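Local coordinates for beta carbonic anhydrase (Burkholderia pseudomallei, PDB 6YJN), which probably catalyses the reversible interconversion of carbon dioxide and water with hydrogencarbonate and a proton, using one bound zinc ion per subunit, at residues Leu42-Ser47 with Leu79-Val84; Asn72-Thr77 with Val161-Thr166; Phe87-Leu92 with Asn170-Arg175; Asn155-Val160 with Leu196-Ser201. All coordinates share one frame; numbering follows the deposited sequence.

The contacts join the central sheet, its helices and one loop: strand on helix in 1 and 4, loop on helix in 2, helix on helix in 3. Contacts 1 and 2 are buried, touch each other and border other subunits, but the first is apolar packing beside a zinc ligand, whereas the second has an amide-to-carbonyl bond and H76 bonded to the fourth subunit. Contacts 3 and 4 are partly buried. Contact 3 uses the later part of contact 1's helix, where a salt bridge joins the apolar packing. Contact 4 shares helix 145-165 with contact 2 but lies on edge strand 193-200 and is wholly apolar. W173 of contact 3 touches V200 of contact 4.

Contact 1: residues Leu42-Ser47 with Leu79-Val84. With ZN (zinc ion), chain B.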
loop_
_atom_site.group_PDB
_atom_site.type_symbol
_atom_site.label_atom_id
_atom_site.label_comp_id
_atom_site.label_asym_id
_atom_site.label_seq_id
_atom_site.Cartn_x
_atom_site.Cartn_y
_atom_site.Cartn_z
ATOM N N LEU A 42 16.451 -8.576 -11.943
ATOM C CA LEU A 42 15.612 -7.491 -11.464
ATOM C C LEU A 42 16.491 -6.366 -10.923
ATOM O O LEU A 42 17.313 -6.569 -10.013
ATOM C CB LEU A 42 14.653 -7.987 -10.375
ATOM C CG LEU A 42 13.815 -6.891 -9.706
ATOM C CD1 LEU A 42 12.897 -6.210 -10.707
ATOM C CD2 LEU A 42 13.001 -7.435 -8.545
ATOM N N TRP A 43 16.263 -5.174 -11.493
ATOM C CA TRP A 43 16.868 -3.938 -11.030
ATOM C C TRP A 43 15.808 -3.111 -10.302
ATOM O O TRP A 43 14.784 -2.743 -10.878
ATOM C CB TRP A 43 17.452 -3.213 -12.245
ATOM C CG TRP A 43 18.222 -1.959 -11.966
ATOM C CD1 TRP A 43 17.722 -0.774 -11.512
ATOM C CD2 TRP A 43 19.630 -1.744 -12.177
ATOM N NE1 TRP A 43 18.723 0.148 -11.395
ATOM C CE2 TRP A 43 19.902 -0.411 -11.802
ATOM C CE3 TRP A 43 20.688 -2.537 -12.640
ATOM C CZ2 TRP A 43 21.182 0.139 -11.883
ATOM C CZ3 TRP A 43 21.953 -1.993 -12.710
ATOM C CH2 TRP A 43 22.196 -0.671 -12.337
ATOM N N ILE A 44 16.032 -2.870 -9.010
ATOM C CA ILE A 44 15.226 -1.913 -8.263
ATOM C C ILE A 44 16.057 -0.648 -8.066
ATOM O O ILE A 44 17.075 -0.657 -7.374
ATOM C CB ILE A 44 14.779 -2.469 -6.891
ATOM C CG1 ILE A 44 14.026 -3.797 -6.995
ATOM C CG2 ILE A 44 13.984 -1.428 -6.111
ATOM C CD1 ILE A 44 13.864 -4.510 -5.658
ATOM N N GLY A 45 15.591 0.452 -8.640
ATOM C CA GLY A 45 16.354 1.679 -8.546
ATOM C C GLY A 45 15.487 2.888 -8.219
ATOM O O GLY A 45 14.313 2.769 -7.858
ATOM N N CYS A 46 16.107 4.060 -8.361
ATOM C CA CYS A 46 15.482 5.296 -7.949
ATOM C C CYS A 46 14.820 5.962 -9.152
ATOM O O CYS A 46 15.267 5.794 -10.286
ATOM C CB CYS A 46 16.511 6.205 -7.305
ATOM S SG CYS A 46 15.844 7.872 -7.117
ATOM N N SER A 47 13.746 6.714 -8.893
ATOM C CA SER A 47 13.019 7.369 -9.969
ATOM C C SER A 47 13.827 8.523 -10.556
ATOM O O SER A 47 13.496 8.988 -11.643
ATOM C CB SER A 47 11.635 7.802 -9.557
ATOM O OG SER A 47 10.783 6.683 -9.385
ATOM N N LEU A 79 2.949 -3.611 -1.983
ATOM C CA LEU A 79 2.584 -4.645 -2.933
ATOM C C LEU A 79 2.931 -4.184 -4.341
ATOM O O LEU A 79 2.936 -5.014 -5.241
ATOM C CB LEU A 79 1.095 -4.996 -2.791
ATOM C CG LEU A 79 0.711 -6.446 -3.104
ATOM C CD1 LEU A 79 1.509 -7.438 -2.269
ATOM C CD2 LEU A 79 -0.773 -6.664 -2.895
ATOM N N ASN A 80 3.221 -2.882 -4.521
ATOM C CA ASN A 80 3.728 -2.378 -5.796
ATOM C C ASN A 80 5.035 -3.093 -6.176
ATOM O O ASN A 80 5.170 -3.701 -7.248
ATOM C CB ASN A 80 3.805 -0.853 -5.822
ATOM C CG ASN A 80 4.406 -0.304 -7.103
ATOM O OD1 ASN A 80 5.126 -1.003 -7.809
ATOM N ND2 ASN A 80 4.148 0.961 -7.404
ATOM N N CYS A 81 5.999 -3.039 -5.259
ATOM C CA CYS A 81 7.298 -3.634 -5.481
ATOM C C CYS A 81 7.226 -5.147 -5.287
ATOM O O CYS A 81 7.692 -5.905 -6.146
ATOM C CB CYS A 81 8.312 -3.011 -4.537
ATOM S SG CYS A 81 10.016 -3.470 -4.933
ATOM N N LEU A 82 6.664 -5.583 -4.153
ATOM C CA LEU A 82 6.576 -7.011 -3.897
ATOM C C LEU A 82 6.055 -7.723 -5.151
ATOM O O LEU A 82 6.573 -8.780 -5.518
ATOM C CB LEU A 82 5.660 -7.279 -2.696
ATOM C CG LEU A 82 6.187 -6.927 -1.301
ATOM C CD1 LEU A 82 5.213 -7.408 -0.238
ATOM C CD2 LEU A 82 7.578 -7.492 -1.044
ATOM N N SER A 83 5.032 -7.134 -5.801
ATOM C CA SER A 83 4.430 -7.669 -7.013
ATOM C C SER A 83 5.496 -7.888 -8.082
ATOM O O SER A 83 5.646 -8.999 -8.582
ATOM C CB SER A 83 3.358 -6.761 -7.537
ATOM O OG SER A 83 2.088 -7.162 -7.048
ATOM N N VAL A 84 6.220 -6.812 -8.416
ATOM C CA VAL A 84 7.357 -6.840 -9.325
ATOM C C VAL A 84 8.273 -8.021 -8.982
ATOM O O VAL A 84 8.656 -8.787 -9.873
ATOM C CB VAL A 84 8.109 -5.491 -9.332
ATOM C CG1 VAL A 84 9.401 -5.552 -10.121
ATOM C CG2 VAL A 84 7.257 -4.335 -9.845
HETATM ZN ZN ZN B . 17.495 8.969 -6.681
#
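Zinc, gripped by C46 SG at 2.0 Å and by D48, H102 and C105, lies just beyond the stretch of chain whose L42 and I44 meet V84 and C81 of the helix. With an aspartate as fourth protein ligand, this is the closed zinc arrangement of type II beta-carbonic anhydrases. Strand 41-46 meets helix 79-92 through alternate side chains. L42 has CG anti to its backbone N (chi1 174°), which sends CD1 out to V84 CG1 at 3.6 Å, the two side chains crossing at about a right angle. Two residues further along the strand, I44 reaches out with its CD1, which lies 4.1 Å from C81 SG. Branched aliphatic groups and a small thiol suit this buried layer, since they fill it without needing polar partners. Within the helix, S83 N bonds to L79 O at 3.0 Å, a routine turn that keeps C81 and V84 on the side facing the strand. Polar and apolar roles are thus divided along one stretch of chain: its aliphatic residues pack on the helix, and C46, further along, delivers a sulfur to the metal.

Contact 2: residues Asn72-Thr77 with Val161-Thr166; sequences NVVVHT and VNVCRT
Both N162 and H76 turn their side chains beside the backbone N and opposite the carbonyl carbon (chi1 -75° and -71°), and this brings the amide of one up to the imidazole of the other. N162 OD1 lies 3.4 Å from H76 CE1, with the amide and ring planes 53° apart. The other end of the amide serves the loop backbone: N162 ND2 donates to V74 O, though the modelled 2.4 Å is implausibly short. Asparagine suits the spot because its short arm can face a carbonyl and a ring at once. V74 packs its two methyls against the helix, CG1 at 3.7 Å from N162 CB and CG2 at 3.9 Å from V163 CG2, the two valines crossing at about a right angle. The polar end of H76 looks further, its NE2 bonding to D129 of the fourth subunit. T166 is the N-cap of the following helix, its OG1 capping V169 N and hydrogen-bonding to V163 O (2.7 Å), in the carbonyl plane. The loop is clasped on helix 145-165, where Q159 bonds to V74 N, while V74 rests on I44 of strand 41-46 and V163 on V97 and V99 of strand 96-102.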
loop_
_atom_site.group_PDB
_atom_site.type_symbol
_atom_site.label_atom_id
_atom_site.label_comp_id
_atom_site.label_asym_id
_atom_site.label_seq_id
_atom_site.Cartn_x
_atom_site.Cartn_y
_atom_site.Cartn_z
ATOM N N ASN A 72 14.514 4.138 -4.302
ATOM C CA ASN A 72 14.684 2.693 -4.376
ATOM C C ASN A 72 14.439 2.075 -2.997
ATOM O O ASN A 72 15.314 1.445 -2.420
ATOM C CB ASN A 72 16.059 2.302 -4.929
ATOM C CG ASN A 72 17.217 2.986 -4.228
ATOM O OD1 ASN A 72 17.764 3.958 -4.747
ATOM N ND2 ASN A 72 17.586 2.505 -3.046
ATOM N N VAL A 73 13.235 2.285 -2.467
ATOM C CA VAL A 73 12.854 1.796 -1.158
ATOM C C VAL A 73 12.034 0.528 -1.369
ATOM O O VAL A 73 11.121 0.496 -2.203
ATOM C CB VAL A 73 12.026 2.869 -0.414
ATOM C CG1 VAL A 73 11.638 2.452 0.992
ATOM C CG2 VAL A 73 12.700 4.234 -0.402
ATOM N N VAL A 74 12.364 -0.510 -0.600
ATOM C CA VAL A 74 11.550 -1.715 -0.549
ATOM C C VAL A 74 10.840 -1.742 0.802
ATOM O O VAL A 74 11.474 -2.034 1.816
ATOM C CB VAL A 74 12.400 -2.983 -0.782
ATOM C CG1 VAL A 74 11.625 -4.265 -0.543
ATOM C CG2 VAL A 74 13.037 -2.998 -2.164
ATOM N N VAL A 75 9.541 -1.400 0.798
ATOM C CA VAL A 75 8.693 -1.519 1.976
ATOM C C VAL A 75 8.199 -2.967 2.099
ATOM O O VAL A 75 7.769 -3.579 1.117
ATOM C CB VAL A 75 7.537 -0.499 1.966
ATOM C CG1 VAL A 75 6.612 -0.644 3.158
ATOM C CG2 VAL A 75 8.037 0.924 1.880
ATOM N N HIS A 76 8.305 -3.508 3.323
ATOM C CA HIS A 76 7.879 -4.854 3.657
ATOM C C HIS A 76 6.496 -5.122 3.072
ATOM O O HIS A 76 6.184 -6.243 2.676
ATOM C CB HIS A 76 7.772 -4.976 5.178
ATOM C CG HIS A 76 9.075 -4.969 5.889
ATOM N ND1 HIS A 76 10.172 -5.657 5.422
ATOM C CD2 HIS A 76 9.444 -4.417 7.066
ATOM C CE1 HIS A 76 11.176 -5.494 6.270
ATOM N NE2 HIS A 76 10.753 -4.740 7.298
ATOM N N THR A 77 5.667 -4.074 3.041
ATOM C CA THR A 77 4.247 -4.236 2.789
ATOM C C THR A 77 3.824 -3.508 1.510
ATOM O O THR A 77 2.632 -3.292 1.299
ATOM C CB THR A 77 3.453 -3.808 4.030
ATOM O OG1 THR A 77 4.008 -2.552 4.400
ATOM C CG2 THR A 77 3.624 -4.751 5.202
ATOM N N VAL A 161 18.194 -6.044 2.658
ATOM C CA VAL A 161 17.719 -6.846 3.782
ATOM C C VAL A 161 16.210 -7.072 3.624
ATOM O O VAL A 161 15.712 -8.165 3.864
ATOM C CB VAL A 161 18.130 -6.297 5.170
ATOM N N ASN A 162 15.508 -6.045 3.134
ATOM C CA ASN A 162 14.059 -6.049 2.993
ATOM C C ASN A 162 13.626 -7.105 1.977
ATOM O O ASN A 162 12.726 -7.901 2.247
ATOM C CB ASN A 162 13.528 -4.659 2.627
ATOM C CG ASN A 162 13.533 -3.688 3.787
ATOM O OD1 ASN A 162 13.906 -4.046 4.905
ATOM N ND2 ASN A 162 13.113 -2.459 3.536
ATOM N N VAL A 163 14.273 -7.083 0.809
ATOM C CA VAL A 163 14.055 -8.068 -0.233
ATOM C C VAL A 163 14.283 -9.471 0.325
ATOM O O VAL A 163 13.494 -10.387 0.078
ATOM C CB VAL A 163 15.004 -7.846 -1.420
ATOM C CG1 VAL A 163 14.804 -8.933 -2.455
ATOM C CG2 VAL A 163 14.843 -6.471 -2.040
ATOM N N CYS A 164 15.401 -9.628 1.046
ATOM C CA CYS A 164 15.847 -10.937 1.493
ATOM C C CYS A 164 14.902 -11.450 2.564
ATOM O O CYS A 164 14.794 -12.654 2.762
ATOM C CB CYS A 164 17.251 -10.868 2.072
ATOM S SG CYS A 164 18.536 -10.844 0.798
ATOM N N ARG A 165 14.215 -10.533 3.242
ATOM C CA ARG A 165 13.285 -10.952 4.272
ATOM C C ARG A 165 11.928 -11.270 3.648
ATOM O O ARG A 165 11.085 -11.883 4.297
ATOM C CB ARG A 165 13.201 -9.912 5.395
ATOM C CG ARG A 165 14.268 -10.035 6.478
ATOM C CD ARG A 165 14.411 -8.732 7.270
ATOM N N THR A 166 11.720 -10.896 2.380
ATOM C CA THR A 166 10.401 -11.098 1.801
ATOM C C THR A 166 10.050 -12.577 1.841
ATOM O O THR A 166 10.939 -13.433 1.886
ATOM C CB THR A 166 10.249 -10.536 0.385
ATOM O OG1 THR A 166 10.995 -11.362 -0.508
ATOM C CG2 THR A 166 10.669 -9.087 0.265
#

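Contact 3: residues Phe87-Leu92 with Asn170-Arg175; sequences FAVDLL and NDAWAR
The carboxylate of D90 and the guanidinium of R175 stand almost perpendicular, their planes 83° apart, and meet through a single pair of atoms. D90 OD1 approaches R175 NH2 obliquely at 2.9 Å in a salt bridge, while one face of the guanidinium lies over A172 CA, displaced toward the rim. R175 follows directly on helix 167-174, and its long chain, bent at chi3 (140°), folds back over the last turn to reach the neighbouring helix. Each charged group has a second partner: D90 OD2 takes a bond from Q86 NE2, and R175 NH2 gives one to Q177 OE1. The bridge itself rests on one oxygen-nitrogen pair near the surface, a place where long, charged side chains can also meet water. Further in, the contact turns apolar, with V89 CG1 3.9 Å from A172 CB. Alanine suits that place because its lone methyl lets the helices come near, D90 CA and A172 CA being 7.5 Å apart. The whole is a helix-to-helix contact, apolar on the buried side and charged toward solvent, between two neighbouring helices of the alpha/beta fold of beta-carbonic anhydrases.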
loop_
_atom_site.group_PDB
_atom_site.type_symbol
_atom_site.label_atom_id
_atom_site.label_comp_id
_atom_site.label_asym_id
_atom_site.label_seq_id
_atom_site.Cartn_x
_atom_site.Cartn_y
_atom_site.Cartn_z
ATOM N N PHE A 87 6.896 -11.462 -9.371
ATOM C CA PHE A 87 6.812 -11.679 -10.805
ATOM C C PHE A 87 8.195 -11.979 -11.393
ATOM O O PHE A 87 8.346 -12.856 -12.241
ATOM C CB PHE A 87 6.180 -10.453 -11.464
ATOM C CG PHE A 87 5.625 -10.638 -12.858
ATOM C CD1 PHE A 87 6.466 -10.849 -13.947
ATOM C CD2 PHE A 87 4.255 -10.540 -13.090
ATOM C CE1 PHE A 87 5.942 -10.990 -15.225
ATOM C CE2 PHE A 87 3.735 -10.662 -14.373
ATOM C CZ PHE A 87 4.583 -10.884 -15.438
ATOM N N ALA A 88 9.212 -11.238 -10.952
ATOM C CA ALA A 88 10.545 -11.441 -11.485
ATOM C C ALA A 88 11.109 -12.803 -11.069
ATOM O O ALA A 88 11.654 -13.529 -11.895
ATOM C CB ALA A 88 11.420 -10.298 -11.047
ATOM N N VAL A 89 10.996 -13.132 -9.779
ATOM C CA VAL A 89 11.550 -14.348 -9.195
ATOM C C VAL A 89 10.736 -15.582 -9.606
ATOM O O VAL A 89 11.275 -16.523 -10.196
ATOM C CB VAL A 89 11.595 -14.236 -7.656
ATOM C CG1 VAL A 89 12.107 -15.501 -6.990
ATOM C CG2 VAL A 89 12.351 -13.017 -7.169
ATOM N N ASP A 90 9.445 -15.598 -9.231
ATOM C CA ASP A 90 8.605 -16.780 -9.362
ATOM C C ASP A 90 8.337 -17.111 -10.827
ATOM O O ASP A 90 8.190 -18.278 -11.167
ATOM C CB ASP A 90 7.252 -16.616 -8.673
ATOM C CG ASP A 90 7.286 -16.753 -7.164
ATOM O OD1 ASP A 90 8.396 -16.892 -6.593
ATOM O OD2 ASP A 90 6.191 -16.713 -6.570
ATOM N N LEU A 91 8.268 -16.100 -11.692
ATOM C CA LEU A 91 7.828 -16.369 -13.047
ATOM C C LEU A 91 8.915 -16.089 -14.080
ATOM O O LEU A 91 8.863 -16.588 -15.199
ATOM C CB LEU A 91 6.596 -15.522 -13.364
ATOM C CG LEU A 91 5.963 -15.848 -14.714
ATOM C CD1 LEU A 91 4.849 -16.862 -14.529
ATOM C CD2 LEU A 91 5.466 -14.590 -15.414
ATOM N N LEU A 92 9.862 -15.222 -13.769
ATOM C CA LEU A 92 10.824 -14.963 -14.822
ATOM C C LEU A 92 12.082 -15.735 -14.488
ATOM O O LEU A 92 13.000 -15.827 -15.305
ATOM C CB LEU A 92 11.061 -13.460 -14.964
ATOM C CG LEU A 92 9.852 -12.715 -15.520
ATOM C CD1 LEU A 92 10.236 -11.339 -16.049
ATOM C CD2 LEU A 92 9.188 -13.550 -16.606
ATOM N N ASN A 170 12.388 -15.796 0.477
ATOM C CA ASN A 170 12.646 -16.869 1.425
ATOM C C ASN A 170 12.085 -18.185 0.908
ATOM O O ASN A 170 12.706 -19.229 1.068
ATOM C CB ASN A 170 12.114 -16.567 2.819
ATOM C CG ASN A 170 13.133 -15.829 3.658
ATOM O OD1 ASN A 170 14.199 -16.366 3.956
ATOM N ND2 ASN A 170 12.818 -14.597 4.033
ATOM N N ASP A 171 10.914 -18.109 0.276
ATOM C CA ASP A 171 10.239 -19.260 -0.288
ATOM C C ASP A 171 11.033 -19.839 -1.454
ATOM O O ASP A 171 11.079 -21.052 -1.635
ATOM C CB ASP A 171 8.837 -18.867 -0.744
ATOM C CG ASP A 171 7.852 -18.807 0.404
ATOM O OD1 ASP A 171 8.221 -19.258 1.522
ATOM O OD2 ASP A 171 6.724 -18.310 0.171
ATOM N N ALA A 172 11.612 -18.960 -2.276
ATOM C CA ALA A 172 12.365 -19.387 -3.442
ATOM C C ALA A 172 13.560 -20.219 -2.994
ATOM O O ALA A 172 13.816 -21.281 -3.571
ATOM C CB ALA A 172 12.790 -18.197 -4.262
ATOM N N TRP A 173 14.266 -19.711 -1.966
ATOM C CA TRP A 173 15.380 -20.407 -1.341
ATOM C C TRP A 173 14.874 -21.714 -0.736
ATOM O O TRP A 173 15.393 -22.785 -1.043
ATOM C CB TRP A 173 16.119 -19.525 -0.320
ATOM C CG TRP A 173 16.886 -18.383 -0.926
ATOM C CD1 TRP A 173 17.359 -18.295 -2.206
ATOM C CD2 TRP A 173 17.282 -17.159 -0.275
ATOM N NE1 TRP A 173 18.011 -17.104 -2.396
ATOM C CE2 TRP A 173 17.985 -16.390 -1.230
ATOM C CE3 TRP A 173 17.113 -16.636 1.013
ATOM C CZ2 TRP A 173 18.510 -15.132 -0.934
ATOM C CZ3 TRP A 173 17.637 -15.392 1.302
ATOM C CH2 TRP A 173 18.316 -14.644 0.341
ATOM N N ALA A 174 13.819 -21.620 0.079
ATOM C CA ALA A 174 13.169 -22.802 0.621
ATOM C C ALA A 174 13.024 -23.863 -0.469
ATOM O O ALA A 174 13.352 -25.023 -0.233
ATOM C CB ALA A 174 11.827 -22.440 1.216
ATOM N N ARG A 175 12.551 -23.454 -1.659
ATOM C CA ARG A 175 12.179 -24.398 -2.704
ATOM C C ARG A 175 13.358 -24.678 -3.642
ATOM O O ARG A 175 13.174 -25.236 -4.727
ATOM C CB ARG A 175 10.906 -23.956 -3.434
ATOM C CG ARG A 175 11.138 -23.225 -4.747
ATOM C CD ARG A 175 9.835 -22.865 -5.431
ATOM N NE ARG A 175 10.004 -21.528 -5.984
ATOM C CZ ARG A 175 9.758 -20.391 -5.334
ATOM N NH1 ARG A 175 9.295 -20.410 -4.094
ATOM N NH2 ARG A 175 9.961 -19.235 -5.941
#

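Contact 4: residues Asn155-Val160 with Leu196-Ser201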
loop_
_atom_site.group_PDB
_atom_site.type_symbol
_atom_site.label_atom_id
_atom_site.label_comp_id
_atom_site.label_asym_id
_atom_site.label_seq_id
_atom_site.Cartn_x
_atom_site.Cartn_y
_atom_site.Cartn_z
ATOM N N ASN A 155 21.405 2.910 2.764
ATOM C CA ASN A 155 20.048 2.757 2.268
ATOM C C ASN A 155 19.933 1.537 1.342
ATOM O O ASN A 155 18.992 0.754 1.452
ATOM C CB ASN A 155 19.523 4.033 1.621
ATOM C CG ASN A 155 18.091 3.882 1.154
ATOM O OD1 ASN A 155 17.217 3.470 1.923
ATOM N ND2 ASN A 155 17.844 4.225 -0.100
ATOM N N ALA A 156 20.907 1.334 0.449
ATOM C CA ALA A 156 20.768 0.262 -0.528
ATOM C C ALA A 156 20.932 -1.119 0.118
ATOM O O ALA A 156 20.358 -2.111 -0.350
ATOM C CB ALA A 156 21.699 0.470 -1.700
ATOM N N ILE A 157 21.713 -1.177 1.203
ATOM C CA ILE A 157 21.946 -2.428 1.912
ATOM C C ILE A 157 20.672 -2.838 2.651
ATOM O O ILE A 157 20.229 -3.986 2.573
ATOM C CB ILE A 157 23.142 -2.287 2.877
ATOM C CG1 ILE A 157 24.480 -2.263 2.127
ATOM C CG2 ILE A 157 23.102 -3.369 3.948
ATOM C CD1 ILE A 157 25.407 -1.127 2.521
ATOM N N GLU A 158 20.117 -1.884 3.401
ATOM C CA GLU A 158 18.936 -2.130 4.189
ATOM C C GLU A 158 17.862 -2.634 3.231
ATOM O O GLU A 158 17.334 -3.723 3.411
ATOM C CB GLU A 158 18.546 -0.836 4.894
ATOM N N GLN A 159 17.598 -1.867 2.167
ATOM C CA GLN A 159 16.574 -2.248 1.210
ATOM C C GLN A 159 16.761 -3.712 0.824
ATOM O O GLN A 159 15.794 -4.467 0.752
ATOM C CB GLN A 159 16.617 -1.339 -0.017
ATOM C CG GLN A 159 16.171 0.083 0.278
ATOM C CD GLN A 159 15.113 0.149 1.350
ATOM O OE1 GLN A 159 13.931 -0.076 1.106
ATOM N NE2 GLN A 159 15.541 0.464 2.558
ATOM N N VAL A 160 18.017 -4.098 0.578
ATOM C CA VAL A 160 18.319 -5.481 0.262
ATOM C C VAL A 160 17.874 -6.398 1.403
ATOM O O VAL A 160 17.207 -7.402 1.151
ATOM C CB VAL A 160 19.793 -5.658 -0.135
ATOM C CG1 VAL A 160 20.345 -7.016 0.247
ATOM C CG2 VAL A 160 19.970 -5.431 -1.623
ATOM N N LEU A 196 29.251 -3.101 -2.965
ATOM C CA LEU A 196 29.272 -2.914 -1.524
ATOM C C LEU A 196 29.602 -4.225 -0.806
ATOM O O LEU A 196 29.604 -4.276 0.425
ATOM C CB LEU A 196 27.911 -2.386 -1.077
ATOM C CG LEU A 196 27.524 -1.028 -1.647
ATOM C CD1 LEU A 196 26.484 -0.366 -0.754
ATOM C CD2 LEU A 196 28.741 -0.132 -1.790
ATOM N N GLY A 197 29.892 -5.273 -1.583
ATOM C CA GLY A 197 30.043 -6.606 -1.030
ATOM C C GLY A 197 28.787 -7.015 -0.270
ATOM O O GLY A 197 28.861 -7.421 0.894
ATOM N N MET A 198 27.638 -6.846 -0.938
ATOM C CA MET A 198 26.351 -7.185 -0.361
ATOM C C MET A 198 25.594 -8.088 -1.333
ATOM O O MET A 198 24.754 -7.616 -2.097
ATOM C CB MET A 198 25.546 -5.915 -0.058
ATOM C CG MET A 198 24.333 -6.157 0.829
ATOM S SD MET A 198 24.675 -7.095 2.358
ATOM C CE MET A 198 23.043 -7.734 2.715
ATOM N N ALA A 199 25.907 -9.390 -1.303
ATOM C CA ALA A 199 25.253 -10.320 -2.212
ATOM C C ALA A 199 24.807 -11.587 -1.486
ATOM O O ALA A 199 25.562 -12.539 -1.342
ATOM C CB ALA A 199 26.122 -10.610 -3.413
ATOM N N VAL A 200 23.550 -11.608 -1.049
ATOM C CA VAL A 200 23.063 -12.758 -0.313
ATOM C C VAL A 200 22.430 -13.732 -1.298
ATOM O O VAL A 200 21.892 -13.294 -2.321
ATOM C CB VAL A 200 22.058 -12.333 0.762
ATOM C CG1 VAL A 200 21.622 -13.532 1.592
ATOM C CG2 VAL A 200 22.613 -11.215 1.628
ATOM N N SER A 201 22.492 -15.029 -0.949
ATOM C CA SER A 201 22.142 -16.114 -1.855
ATOM C C SER A 201 21.298 -17.165 -1.154
ATOM O O SER A 201 20.511 -17.852 -1.789
ATOM C CB SER A 201 23.361 -16.732 -2.441
ATOM O OG SER A 201 23.929 -15.844 -3.390
#
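I157 and L196 cross at a slant, methyl against methyl, with I157 CD1 3.5 Å from L196 CD1. The same isoleucine arm also serves M198: its CG1 lies 4.1 Å from M198 CG, again at a slant, so that I157 is set against both residues that flank G197. V160, one turn further along the helix, meets M198 differently. Here the side chains run past one another in opposite directions, and V160 CG1 sits 3.7 Å from M198 CE. M198 first extends away from its backbone N (chi1 -167°) and then bends at chi2 (51°), which swings its terminal methyl along the helix toward V160. A flexible, unbranched thioether suits this task, since it can follow the surface left by two beta-branched residues. At G197 the chain turns a corner with positive phi (56°), a conformation that glycine adopts readily, and both L196 and M198 still point their CB atoms at the helix. Beyond the corner the strand alternates regularly, A199 facing away and V200 back toward the helix. M198 also touches T209 and R212 of helix 205-214, while V160 rests on V181 of strand 180-186 and V99 of strand 96-102. This is helix-on-sheet packing as found in alpha/beta folds: helix 145-165 lies against the sheet and reaches its edge strand 193-200, which pairs antiparallel with strand 180-186.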